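Long-range contacts in L-threonine dehydrogenase (Flavobacterium frigidimaris, PDB 2YY7), which probably catalyses the NAD-dependent oxidation of L-threonine at its 3-hydroxyl group, as a member of the epimerase-like short-chain dehydrogenases: residues A[72-77]-A[96-101]; A[89-94]-A[143-148]; A[113-118]-A[149-154]. All blocks are in the same frame, centred on the assembly; numbering follows the deposited sequence.

How the interactions relate
All three contacts are buried and belong to the NAD-binding Rossmann domain, yet their chemistry changes with their place in it. Interaction 1 is an almost wholly apolar strand-to-helix contact. Interaction 2 joins two helices of one layer, 87-106 and 142-161, through a polar centre on the cofactor side and an aromatic residue facing the second subunit; it comes closest to a surface. Interaction 3 sets helix 142-161 on strand 112-118, mixing an indole with a buried carboxylate. Interactions 1 and 2 share helix 87-106, and 2 and 3 share helix 142-161, while strands 71-74 and 112-118 are parallel neighbours that unite 1 and 3. Each contact touches NAD.

Interaction 1 (A[72-77]-A[96-101]); sequences IYLMAA and NSLFHV. With NAD (nicotinamide-adenine-dinucleotide), chain E.
In this beta-alpha unit of the Rossmann fold, strand 71-74 runs almost antiparallel to helix 87-106, the short segments lying 170° apart with axes 10.0 Å from each other. Alternation along the strand turns Ile72 and Leu74 toward the helix, whereas Tyr73 points away from it. Leu74 makes the fullest contact. Its chi1 of 174° points CG at the helix, anti to the backbone N, and chi2 near 60° sets CD2 against the helix backbone, 3.5 Å from Leu98 CA. The same methyl meets Val101 CG2 at 3.8 Å, so Leu74 sits across one turn of helix, between Ser97 and Val101. Ile72 instead approaches Val101 tip to tip: CG2, anti to its own backbone N, faces Val101 CG1 at 3.8 Å. Val101 CG1 mainly meets Ile72, while CG2 touches Leu74 as well as Ile72. Trp115 and Ile113 of the next strand continue this apolar layer.

Beyond the strand the chain turns to the cofactor, and Ala76 CB lies 3.6 Å from C4A of the NAD adenine. Ser97 OG hydrogen-bonds back to Leu93 O within its helix; a water 3.1 Å from Ser97 OG and 3.2 Å from Ala76 O can bridge helix and loop.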
# COMPACT_ATOMS: atom_id res chain seq x y z
N ILE A 72 1.82 -11.97 -20.16
CA ILE A 72 0.48 -11.60 -19.74
C ILE A 72 0.38 -10.10 -19.49
O ILE A 72 1.20 -9.53 -18.78
CB ILE A 72 0.03 -12.34 -18.45
CG1 ILE A 72 -0.22 -13.82 -18.75
CG2 ILE A 72 -1.24 -11.69 -17.88
CD1 ILE A 72 -0.81 -14.58 -17.58
N TYR A 73 -0.62 -9.48 -20.11
CA TYR A 73 -0.90 -8.06 -19.92
C TYR A 73 -2.21 -8.06 -19.13
O TYR A 73 -3.28 -8.32 -19.69
CB TYR A 73 -1.10 -7.35 -21.27
CG TYR A 73 0.15 -7.21 -22.11
CD1 TYR A 73 0.72 -5.96 -22.34
CD2 TYR A 73 0.74 -8.33 -22.70
CE1 TYR A 73 1.86 -5.82 -23.14
CE2 TYR A 73 1.88 -8.20 -23.50
CZ TYR A 73 2.44 -6.95 -23.72
OH TYR A 73 3.56 -6.83 -24.51
N LEU A 74 -2.12 -7.81 -17.83
CA LEU A 74 -3.29 -7.79 -16.94
C LEU A 74 -3.90 -6.39 -16.90
O LEU A 74 -3.45 -5.52 -16.15
CB LEU A 74 -2.89 -8.22 -15.54
CG LEU A 74 -3.93 -8.14 -14.41
CD1 LEU A 74 -5.13 -9.01 -14.73
CD2 LEU A 74 -3.29 -8.58 -13.11
N MET A 75 -4.94 -6.19 -17.69
CA MET A 75 -5.60 -4.90 -17.77
C MET A 75 -6.89 -4.81 -16.97
O MET A 75 -7.40 -3.73 -16.74
CB MET A 75 -5.90 -4.57 -19.23
CG MET A 75 -4.72 -4.80 -20.16
SD MET A 75 -3.24 -3.90 -19.65
CE MET A 75 -3.55 -2.30 -20.39
N ALA A 76 -7.40 -5.96 -16.53
CA ALA A 76 -8.65 -5.99 -15.77
C ALA A 76 -8.52 -5.37 -14.38
O ALA A 76 -7.59 -5.67 -13.64
CB ALA A 76 -9.17 -7.43 -15.66
N ALA A 77 -9.49 -4.52 -14.03
CA ALA A 77 -9.53 -3.84 -12.74
C ALA A 77 -10.63 -2.80 -12.82
O ALA A 77 -11.08 -2.46 -13.91
CB ALA A 77 -8.21 -3.15 -12.45
N ASN A 96 -6.32 -9.34 -6.09
CA ASN A 96 -6.26 -10.77 -6.33
C ASN A 96 -5.96 -11.18 -7.76
O ASN A 96 -5.34 -12.21 -7.98
CB ASN A 96 -7.53 -11.46 -5.81
CG ASN A 96 -7.60 -11.44 -4.28
OD1 ASN A 96 -6.62 -11.74 -3.61
ND2 ASN A 96 -8.76 -11.10 -3.74
N SER A 97 -6.39 -10.38 -8.73
CA SER A 97 -6.10 -10.71 -10.12
C SER A 97 -4.59 -10.57 -10.31
O SER A 97 -3.97 -11.35 -11.03
CB SER A 97 -6.85 -9.76 -11.07
OG SER A 97 -6.43 -8.41 -10.89
N LEU A 98 -4.00 -9.57 -9.66
CA LEU A 98 -2.56 -9.35 -9.76
C LEU A 98 -1.79 -10.48 -9.08
O LEU A 98 -0.77 -10.94 -9.59
CB LEU A 98 -2.16 -8.01 -9.13
CG LEU A 98 -0.66 -7.68 -9.09
CD1 LEU A 98 -0.08 -7.65 -10.51
CD2 LEU A 98 -0.47 -6.33 -8.41
N PHE A 99 -2.28 -10.92 -7.92
CA PHE A 99 -1.62 -12.01 -7.21
C PHE A 99 -1.61 -13.28 -8.05
O PHE A 99 -0.62 -14.01 -8.08
CB PHE A 99 -2.30 -12.29 -5.86
CG PHE A 99 -1.96 -11.28 -4.78
CD1 PHE A 99 -0.63 -11.00 -4.47
CD2 PHE A 99 -2.97 -10.63 -4.07
CE1 PHE A 99 -0.31 -10.08 -3.47
CE2 PHE A 99 -2.66 -9.71 -3.07
CZ PHE A 99 -1.32 -9.43 -2.77
N HIS A 100 -2.72 -13.56 -8.73
CA HIS A 100 -2.80 -14.75 -9.59
C HIS A 100 -1.76 -14.71 -10.70
O HIS A 100 -1.05 -15.69 -10.92
CB HIS A 100 -4.18 -14.88 -10.22
CG HIS A 100 -5.29 -15.07 -9.23
ND1 HIS A 100 -5.07 -15.59 -7.97
CD2 HIS A 100 -6.62 -14.84 -9.32
CE1 HIS A 100 -6.23 -15.67 -7.33
NE2 HIS A 100 -7.18 -15.22 -8.13
N VAL A 101 -1.68 -13.59 -11.40
CA VAL A 101 -0.72 -13.45 -12.49
C VAL A 101 0.72 -13.47 -11.97
O VAL A 101 1.60 -14.06 -12.59
CB VAL A 101 -0.96 -12.14 -13.29
CG1 VAL A 101 0.13 -11.96 -14.35
CG2 VAL A 101 -2.33 -12.20 -13.96
PA NAD E . -11.74 -0.54 -18.71
O1A NAD E . -12.11 0.23 -19.93
O2A NAD E . -12.66 -0.40 -17.55
O5B NAD E . -11.44 -2.06 -19.07
C5B NAD E . -11.43 -3.05 -18.09
C4B NAD E . -11.77 -4.38 -18.73
O4B NAD E . -11.57 -5.39 -17.74
C3B NAD E . -13.25 -4.44 -19.19
O3B NAD E . -13.35 -4.85 -20.57
C2B NAD E . -13.88 -5.41 -18.19
O2B NAD E . -14.95 -6.15 -18.76
C1B NAD E . -12.68 -6.28 -17.80
N9A NAD E . -12.89 -7.01 -16.54
C8A NAD E . -13.47 -6.50 -15.38
N7A NAD E . -13.50 -7.49 -14.47
C5A NAD E . -12.94 -8.58 -15.03
C6A NAD E . -12.76 -9.87 -14.55
N6A NAD E . -13.22 -10.21 -13.37
N1A NAD E . -12.19 -10.81 -15.37
C2A NAD E . -11.79 -10.49 -16.65
N3A NAD E . -11.98 -9.22 -17.16
C4A NAD E . -12.57 -8.29 -16.34
O3 NAD E . -10.32 -0.02 -18.17
PN NAD E . -9.05 0.56 -19.00
O1N NAD E . -8.77 -0.25 -20.24
O2N NAD E . -9.22 2.03 -19.03
O5D NAD E . -7.85 0.27 -17.95
C5D NAD E . -7.08 -0.94 -18.03
C4D NAD E . -5.95 -0.87 -16.95
O4D NAD E . -5.22 0.33 -17.09
C3D NAD E . -6.48 -0.85 -15.51
O3D NAD E . -5.55 -1.54 -14.68
C2D NAD E . -6.43 0.61 -15.14
O2D NAD E . -6.42 0.71 -13.74
C1D NAD E . -5.17 1.08 -15.86
N1N NAD E . -5.22 2.55 -16.06
C2N NAD E . -6.12 3.09 -16.95
C3N NAD E . -6.16 4.47 -17.13
C7N NAD E . -7.04 5.08 -18.18
O7N NAD E . -7.05 6.47 -18.21
N7N NAD E . -7.82 4.34 -18.99
C4N NAD E . -5.30 5.31 -16.39
C5N NAD E . -4.37 4.74 -15.51
C6N NAD E . -4.35 3.37 -15.33
O HOH W 1 -5.39 -5.57 -11.29

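Interaction 2 (A[89-94]-A[143-148]). With NAD (nicotinamide-adenine-dinucleotide), chain E.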
# COMPACT_ATOMS: atom_id res chain seq x y z
N PHE A 89 -15.36 -4.80 -3.69
CA PHE A 89 -15.14 -5.53 -4.93
C PHE A 89 -13.91 -5.04 -5.69
O PHE A 89 -13.17 -5.84 -6.25
CB PHE A 89 -16.38 -5.44 -5.83
CG PHE A 89 -16.30 -6.33 -7.04
CD1 PHE A 89 -15.60 -5.93 -8.17
CD2 PHE A 89 -16.87 -7.60 -7.02
CE1 PHE A 89 -15.46 -6.79 -9.26
CE2 PHE A 89 -16.74 -8.46 -8.11
CZ PHE A 89 -16.03 -8.05 -9.23
N ALA A 90 -13.69 -3.72 -5.69
CA ALA A 90 -12.54 -3.15 -6.38
C ALA A 90 -11.24 -3.68 -5.78
O ALA A 90 -10.33 -4.10 -6.50
CB ALA A 90 -12.58 -1.63 -6.28
N TRP A 91 -11.15 -3.65 -4.45
CA TRP A 91 -9.96 -4.14 -3.77
C TRP A 91 -9.74 -5.62 -4.12
O TRP A 91 -8.64 -6.03 -4.47
CB TRP A 91 -10.11 -3.96 -2.25
CG TRP A 91 -8.97 -4.53 -1.42
CD1 TRP A 91 -9.01 -5.68 -0.68
CD2 TRP A 91 -7.66 -3.99 -1.26
NE1 TRP A 91 -7.79 -5.89 -0.07
CE2 TRP A 91 -6.94 -4.86 -0.41
CE3 TRP A 91 -7.01 -2.85 -1.76
CZ2 TRP A 91 -5.61 -4.63 -0.03
CZ3 TRP A 91 -5.68 -2.62 -1.38
CH2 TRP A 91 -5.00 -3.51 -0.53
N ASP A 92 -10.82 -6.39 -4.04
CA ASP A 92 -10.77 -7.82 -4.34
C ASP A 92 -10.23 -8.10 -5.74
O ASP A 92 -9.25 -8.82 -5.89
CB ASP A 92 -12.18 -8.42 -4.17
CG ASP A 92 -12.20 -9.94 -4.32
OD1 ASP A 92 -11.13 -10.57 -4.23
OD2 ASP A 92 -13.30 -10.50 -4.50
N LEU A 93 -10.87 -7.52 -6.75
CA LEU A 93 -10.44 -7.71 -8.14
C LEU A 93 -9.04 -7.17 -8.45
O LEU A 93 -8.19 -7.89 -8.97
CB LEU A 93 -11.43 -7.03 -9.10
CG LEU A 93 -11.00 -6.99 -10.57
CD1 LEU A 93 -10.97 -8.40 -11.13
CD2 LEU A 93 -11.96 -6.12 -11.37
N ASN A 94 -8.82 -5.90 -8.14
CA ASN A 94 -7.54 -5.27 -8.42
C ASN A 94 -6.34 -5.97 -7.78
O ASN A 94 -5.29 -6.10 -8.42
CB ASN A 94 -7.58 -3.80 -8.00
CG ASN A 94 -8.57 -2.98 -8.83
OD1 ASN A 94 -9.39 -3.53 -9.56
ND2 ASN A 94 -8.49 -1.66 -8.70
N TYR A 143 -9.02 2.85 -5.30
CA TYR A 143 -8.26 2.56 -6.51
C TYR A 143 -6.77 2.82 -6.30
O TYR A 143 -5.94 1.93 -6.51
CB TYR A 143 -8.79 3.42 -7.65
CG TYR A 143 -8.07 3.29 -8.98
CD1 TYR A 143 -8.14 2.11 -9.73
CD2 TYR A 143 -7.39 4.38 -9.52
CE1 TYR A 143 -7.56 2.04 -11.02
CE2 TYR A 143 -6.82 4.32 -10.79
CZ TYR A 143 -6.91 3.16 -11.53
OH TYR A 143 -6.37 3.14 -12.80
N GLY A 144 -6.44 4.04 -5.88
CA GLY A 144 -5.04 4.39 -5.65
C GLY A 144 -4.35 3.47 -4.66
O GLY A 144 -3.19 3.12 -4.82
N ILE A 145 -5.08 3.08 -3.61
CA ILE A 145 -4.52 2.18 -2.60
C ILE A 145 -4.18 0.83 -3.23
O ILE A 145 -3.13 0.25 -2.94
CB ILE A 145 -5.51 1.98 -1.43
CG1 ILE A 145 -5.82 3.33 -0.77
CG2 ILE A 145 -4.93 1.00 -0.40
CD1 ILE A 145 -6.87 3.26 0.32
N SER A 146 -5.07 0.35 -4.10
CA SER A 146 -4.85 -0.93 -4.76
C SER A 146 -3.66 -0.86 -5.71
O SER A 146 -2.89 -1.82 -5.83
CB SER A 146 -6.10 -1.37 -5.54
OG SER A 146 -6.26 -0.66 -6.76
N LYS A 147 -3.50 0.27 -6.39
CA LYS A 147 -2.38 0.44 -7.31
C LYS A 147 -1.06 0.56 -6.55
O LYS A 147 -0.03 0.07 -6.99
CB LYS A 147 -2.60 1.67 -8.20
CG LYS A 147 -3.73 1.51 -9.21
CD LYS A 147 -3.48 0.32 -10.14
CE LYS A 147 -4.45 0.30 -11.32
NZ LYS A 147 -4.21 -0.86 -12.23
N GLN A 148 -1.08 1.23 -5.40
CA GLN A 148 0.13 1.38 -4.61
C GLN A 148 0.58 0.02 -4.07
O GLN A 148 1.75 -0.34 -4.17
CB GLN A 148 -0.08 2.35 -3.46
CG GLN A 148 1.14 2.45 -2.57
CD GLN A 148 0.96 3.44 -1.46
OE1 GLN A 148 0.03 3.33 -0.65
NE2 GLN A 148 1.85 4.42 -1.40
PA NAD E . -11.74 -0.54 -18.71
O1A NAD E . -12.11 0.23 -19.93
O2A NAD E . -12.66 -0.40 -17.55
O5B NAD E . -11.44 -2.06 -19.07
C5B NAD E . -11.43 -3.05 -18.09
C4B NAD E . -11.77 -4.38 -18.73
O4B NAD E . -11.57 -5.39 -17.74
C3B NAD E . -13.25 -4.44 -19.19
O3B NAD E . -13.35 -4.85 -20.57
C2B NAD E . -13.88 -5.41 -18.19
O2B NAD E . -14.95 -6.15 -18.76
C1B NAD E . -12.68 -6.28 -17.80
N9A NAD E . -12.89 -7.01 -16.54
C8A NAD E . -13.47 -6.50 -15.38
N7A NAD E . -13.50 -7.49 -14.47
C5A NAD E . -12.94 -8.58 -15.03
C6A NAD E . -12.76 -9.87 -14.55
N6A NAD E . -13.22 -10.21 -13.37
N1A NAD E . -12.19 -10.81 -15.37
C2A NAD E . -11.79 -10.49 -16.65
N3A NAD E . -11.98 -9.22 -17.16
C4A NAD E . -12.57 -8.29 -16.34
O3 NAD E . -10.32 -0.02 -18.17
PN NAD E . -9.05 0.56 -19.00
O1N NAD E . -8.77 -0.25 -20.24
O2N NAD E . -9.22 2.03 -19.03
O5D NAD E . -7.85 0.27 -17.95
C5D NAD E . -7.08 -0.94 -18.03
C4D NAD E . -5.95 -0.87 -16.95
O4D NAD E . -5.22 0.33 -17.09
C3D NAD E . -6.48 -0.85 -15.51
O3D NAD E . -5.55 -1.54 -14.68
C2D NAD E . -6.43 0.61 -15.14
O2D NAD E . -6.42 0.71 -13.74
C1D NAD E . -5.17 1.08 -15.86
N1N NAD E . -5.22 2.55 -16.06
C2N NAD E . -6.12 3.09 -16.95
C3N NAD E . -6.16 4.47 -17.13
C7N NAD E . -7.04 5.08 -18.18
O7N NAD E . -7.05 6.47 -18.21
N7N NAD E . -7.82 4.34 -18.99
C4N NAD E . -5.30 5.31 -16.39
C5N NAD E . -4.37 4.74 -15.51
C6N NAD E . -4.35 3.37 -15.33
O HOH W 2 -4.13 -3.67 -7.91
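Segments 89-94 and 143-148, of helices 87-106 and 142-161, run nearly parallel, crossing at -22°, and meet through one polar and one apolar cluster, with cofactor contacts beyond.

The polar cluster centres on Ser146. Asn94 ND2 donates to Ser146 OG over 3.1 Å, in a nearly straight bond (172°) that lies in the plane of the amide. Ser146 OG, placed between its own backbone N and carbonyl carbon, donates a hydrogen bond to Tyr143 O at 2.6 Å, on a lone pair of that carbonyl; Tyr143 O also accepts the helical bond from Lys147 N. Since Asn94 OD1 accepts from Leu78 N, the amide is gripped at both ends, which fixes its rotation. A water donates to Ser146 O and, weakly, to Asn94 O.

Apolar contact comes from Trp91, whose side chain crosses Ile145 at about a right angle, bringing CZ3 to 3.8 Å from Ile145 CG2. The indole also meets Trp153 and Phe99 of the second subunit edge-to-face, so this end of the contact belongs to the dimer interface.

Toward the cofactor, Asn94 ND2 lies at the edge of the Tyr143 ring. Tyr143 OH is hydrogen-bonded to the ribose hydroxyl O2D of NAD at 2.6 Å, and also to a glycerol, probably from the crystallisation liquor. Lys147, bent at chi2 and extended thereafter, carries CG over one face of that ring and NZ to NAD O3D at 2.9 Å, with a weaker bond to O2D. Pro116 O is another acceptor of NZ. The nearby ammonium would probably ease loss of the tyrosine proton.

One helical turn apart, Tyr143 and Lys147 match the Tyr-X-X-X-Lys motif of short-chain dehydrogenases, here beside the nicotinamide ribose.

Interaction 3 (A[113-118]-A[149-154]); sequences IFWPSS and AGERWC. With NAD (nicotinamide-adenine-dinucleotide), chain E.
Two side chains of segment 113-118, Trp115 and Ser117, reach helix 142-161, one through an indole and the other through a hydroxyl. Trp115, with CG anti to its backbone N (chi1 172°), lays its six-membered ring obliquely along the helix backbone. CH2 is 3.7 Å from Gly150 CA, an approach possible because Gly150 has no side chain: a beta carbon there would collide with CH2. Next to it, CZ3 lies 3.7 Å from Glu151 N. A turn further on, Cys154 SG reaches CE3 at 3.6 Å in a sulfur-aromatic contact, 4.5 Å from the centroid of the six-membered ring and 47° off its normal.

The polar contact is a short hydrogen bond, 2.6 Å, from Ser117 OG to Glu151 OE1. The carboxylate receives it on the anti lone pair of OE1, the one turned away from OE2. Glu151 is extended beyond CG, which carries its acid group off the helix to the hydroxyl of Ser117, its CG 4.0 Å from Trp115 CZ3.

In the second shell, Glu151 OE2 forms a salt bridge with Arg169, so the buried acid has a partner at each oxygen and is likely to stay ionised. An alanine at Glu151 would remove both the acceptor of Ser117 OG and the counter-charge of Arg169, and would probably leave the serine and arginine less firmly placed. Ser117 also borders the cofactor, its O 3.2 Å from C6N of the NAD nicotinamide.

Arg169 belongs to strand 164-174, which pairs with strand 112-118 on one side, as strand 71-74 does on the other; helix 142-161 lies against this parallel part of the mixed sheet, and Trp115 also touches Leu98 of helix 87-106.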
# COMPACT_ATOMS: atom_id res chain seq x y z
N ILE A 113 5.41 -10.17 -17.45
CA ILE A 113 4.14 -9.56 -17.07
C ILE A 113 4.14 -8.06 -17.26
O ILE A 113 5.14 -7.38 -16.98
CB ILE A 113 3.81 -9.81 -15.58
CG1 ILE A 113 3.58 -11.29 -15.31
CG2 ILE A 113 2.57 -9.00 -15.18
CD1 ILE A 113 3.49 -11.62 -13.83
N PHE A 114 3.01 -7.54 -17.74
CA PHE A 114 2.83 -6.11 -17.83
C PHE A 114 1.59 -5.86 -16.98
O PHE A 114 0.56 -6.52 -17.17
CB PHE A 114 2.53 -5.58 -19.23
CG PHE A 114 2.15 -4.11 -19.23
CD1 PHE A 114 3.13 -3.13 -19.05
CD2 PHE A 114 0.81 -3.72 -19.28
CE1 PHE A 114 2.79 -1.79 -18.91
CE2 PHE A 114 0.45 -2.37 -19.14
CZ PHE A 114 1.44 -1.41 -18.95
N TRP A 115 1.71 -4.94 -16.04
CA TRP A 115 0.59 -4.59 -15.17
C TRP A 115 0.67 -3.08 -15.01
O TRP A 115 1.67 -2.55 -14.53
CB TRP A 115 0.73 -5.28 -13.81
CG TRP A 115 -0.29 -4.78 -12.83
CD1 TRP A 115 -1.62 -5.10 -12.79
CD2 TRP A 115 -0.08 -3.81 -11.81
NE1 TRP A 115 -2.25 -4.39 -11.80
CE2 TRP A 115 -1.32 -3.59 -11.18
CE3 TRP A 115 1.04 -3.10 -11.36
CZ2 TRP A 115 -1.48 -2.68 -10.13
CZ3 TRP A 115 0.89 -2.20 -10.30
CH2 TRP A 115 -0.36 -2.00 -9.70
N PRO A 116 -0.38 -2.37 -15.42
CA PRO A 116 -0.34 -0.91 -15.28
C PRO A 116 -0.80 -0.37 -13.94
O PRO A 116 -1.76 -0.88 -13.34
CB PRO A 116 -1.24 -0.45 -16.41
CG PRO A 116 -2.36 -1.49 -16.34
CD PRO A 116 -1.59 -2.79 -16.16
N SER A 117 -0.09 0.64 -13.47
CA SER A 117 -0.45 1.32 -12.24
C SER A 117 -1.16 2.56 -12.75
O SER A 117 -1.64 2.58 -13.89
CB SER A 117 0.81 1.72 -11.45
OG SER A 117 0.46 2.37 -10.24
N SER A 118 -1.21 3.60 -11.93
CA SER A 118 -1.88 4.84 -12.32
C SER A 118 -1.38 6.04 -11.53
O SER A 118 -0.80 5.89 -10.46
CB SER A 118 -3.39 4.69 -12.12
OG SER A 118 -4.05 5.94 -12.24
N ALA A 149 -0.35 -0.72 -3.48
CA ALA A 149 -0.04 -2.04 -2.94
C ALA A 149 0.40 -2.95 -4.09
O ALA A 149 1.27 -3.81 -3.92
CB ALA A 149 -1.26 -2.63 -2.24
N GLY A 150 -0.21 -2.76 -5.25
CA GLY A 150 0.14 -3.55 -6.41
C GLY A 150 1.59 -3.32 -6.77
O GLY A 150 2.33 -4.27 -7.00
N GLU A 151 2.01 -2.05 -6.82
CA GLU A 151 3.40 -1.70 -7.12
C GLU A 151 4.35 -2.35 -6.13
O GLU A 151 5.37 -2.92 -6.52
CB GLU A 151 3.60 -0.18 -7.07
CG GLU A 151 2.89 0.59 -8.17
CD GLU A 151 3.32 2.05 -8.23
OE1 GLU A 151 2.70 2.83 -8.98
OE2 GLU A 151 4.28 2.42 -7.51
N ARG A 152 4.03 -2.24 -4.84
CA ARG A 152 4.87 -2.82 -3.79
C ARG A 152 5.04 -4.33 -4.01
O ARG A 152 6.15 -4.86 -3.88
CB ARG A 152 4.26 -2.57 -2.41
CG ARG A 152 4.14 -1.10 -1.99
CD ARG A 152 5.49 -0.44 -1.71
NE ARG A 152 6.12 0.07 -2.93
CZ ARG A 152 7.32 -0.27 -3.36
NH1 ARG A 152 8.05 -1.14 -2.68
NH2 ARG A 152 7.80 0.26 -4.49
N TRP A 153 3.95 -5.01 -4.34
CA TRP A 153 4.02 -6.45 -4.57
C TRP A 153 4.76 -6.82 -5.85
O TRP A 153 5.46 -7.83 -5.89
CB TRP A 153 2.61 -7.06 -4.56
CG TRP A 153 2.10 -7.32 -3.17
CD1 TRP A 153 1.06 -6.68 -2.53
CD2 TRP A 153 2.61 -8.27 -2.23
NE1 TRP A 153 0.90 -7.19 -1.26
CE2 TRP A 153 1.84 -8.16 -1.05
CE3 TRP A 153 3.65 -9.21 -2.27
CZ2 TRP A 153 2.07 -8.96 0.08
CZ3 TRP A 153 3.89 -10.01 -1.14
CH2 TRP A 153 3.10 -9.87 0.02
N CYS A 154 4.62 -6.01 -6.90
CA CYS A 154 5.34 -6.30 -8.14
C CYS A 154 6.84 -6.25 -7.87
O CYS A 154 7.60 -7.12 -8.31
CB CYS A 154 5.01 -5.26 -9.22
SG CYS A 154 3.39 -5.48 -9.97
PA NAD E . -11.74 -0.54 -18.71
O1A NAD E . -12.11 0.23 -19.93
O2A NAD E . -12.66 -0.40 -17.55
O5B NAD E . -11.44 -2.06 -19.07
C5B NAD E . -11.43 -3.05 -18.09
C4B NAD E . -11.77 -4.38 -18.73
O4B NAD E . -11.57 -5.39 -17.74
C3B NAD E . -13.25 -4.44 -19.19
O3B NAD E . -13.35 -4.85 -20.57
C2B NAD E . -13.88 -5.41 -18.19
O2B NAD E . -14.95 -6.15 -18.76
C1B NAD E . -12.68 -6.28 -17.80
N9A NAD E . -12.89 -7.01 -16.54
C8A NAD E . -13.47 -6.50 -15.38
N7A NAD E . -13.50 -7.49 -14.47
C5A NAD E . -12.94 -8.58 -15.03
C6A NAD E . -12.76 -9.87 -14.55
N6A NAD E . -13.22 -10.21 -13.37
N1A NAD E . -12.19 -10.81 -15.37
C2A NAD E . -11.79 -10.49 -16.65
N3A NAD E . -11.98 -9.22 -17.16
C4A NAD E . -12.57 -8.29 -16.34
O3 NAD E . -10.32 -0.02 -18.17
PN NAD E . -9.05 0.56 -19.00
O1N NAD E . -8.77 -0.25 -20.24
O2N NAD E . -9.22 2.03 -19.03
O5D NAD E . -7.85 0.27 -17.95
C5D NAD E . -7.08 -0.94 -18.03
C4D NAD E . -5.95 -0.87 -16.95
O4D NAD E . -5.22 0.33 -17.09
C3D NAD E . -6.48 -0.85 -15.51
O3D NAD E . -5.55 -1.54 -14.68
C2D NAD E . -6.43 0.61 -15.14
O2D NAD E . -6.42 0.71 -13.74
C1D NAD E . -5.17 1.08 -15.86
N1N NAD E . -5.22 2.55 -16.06
C2N NAD E . -6.12 3.09 -16.95
C3N NAD E . -6.16 4.47 -17.13
C7N NAD E . -7.04 5.08 -18.18
O7N NAD E . -7.05 6.47 -18.21
N7N NAD E . -7.82 4.34 -18.99
C4N NAD E . -5.30 5.31 -16.39
C5N NAD E . -4.37 4.74 -15.51
C6N NAD E . -4.35 3.37 -15.33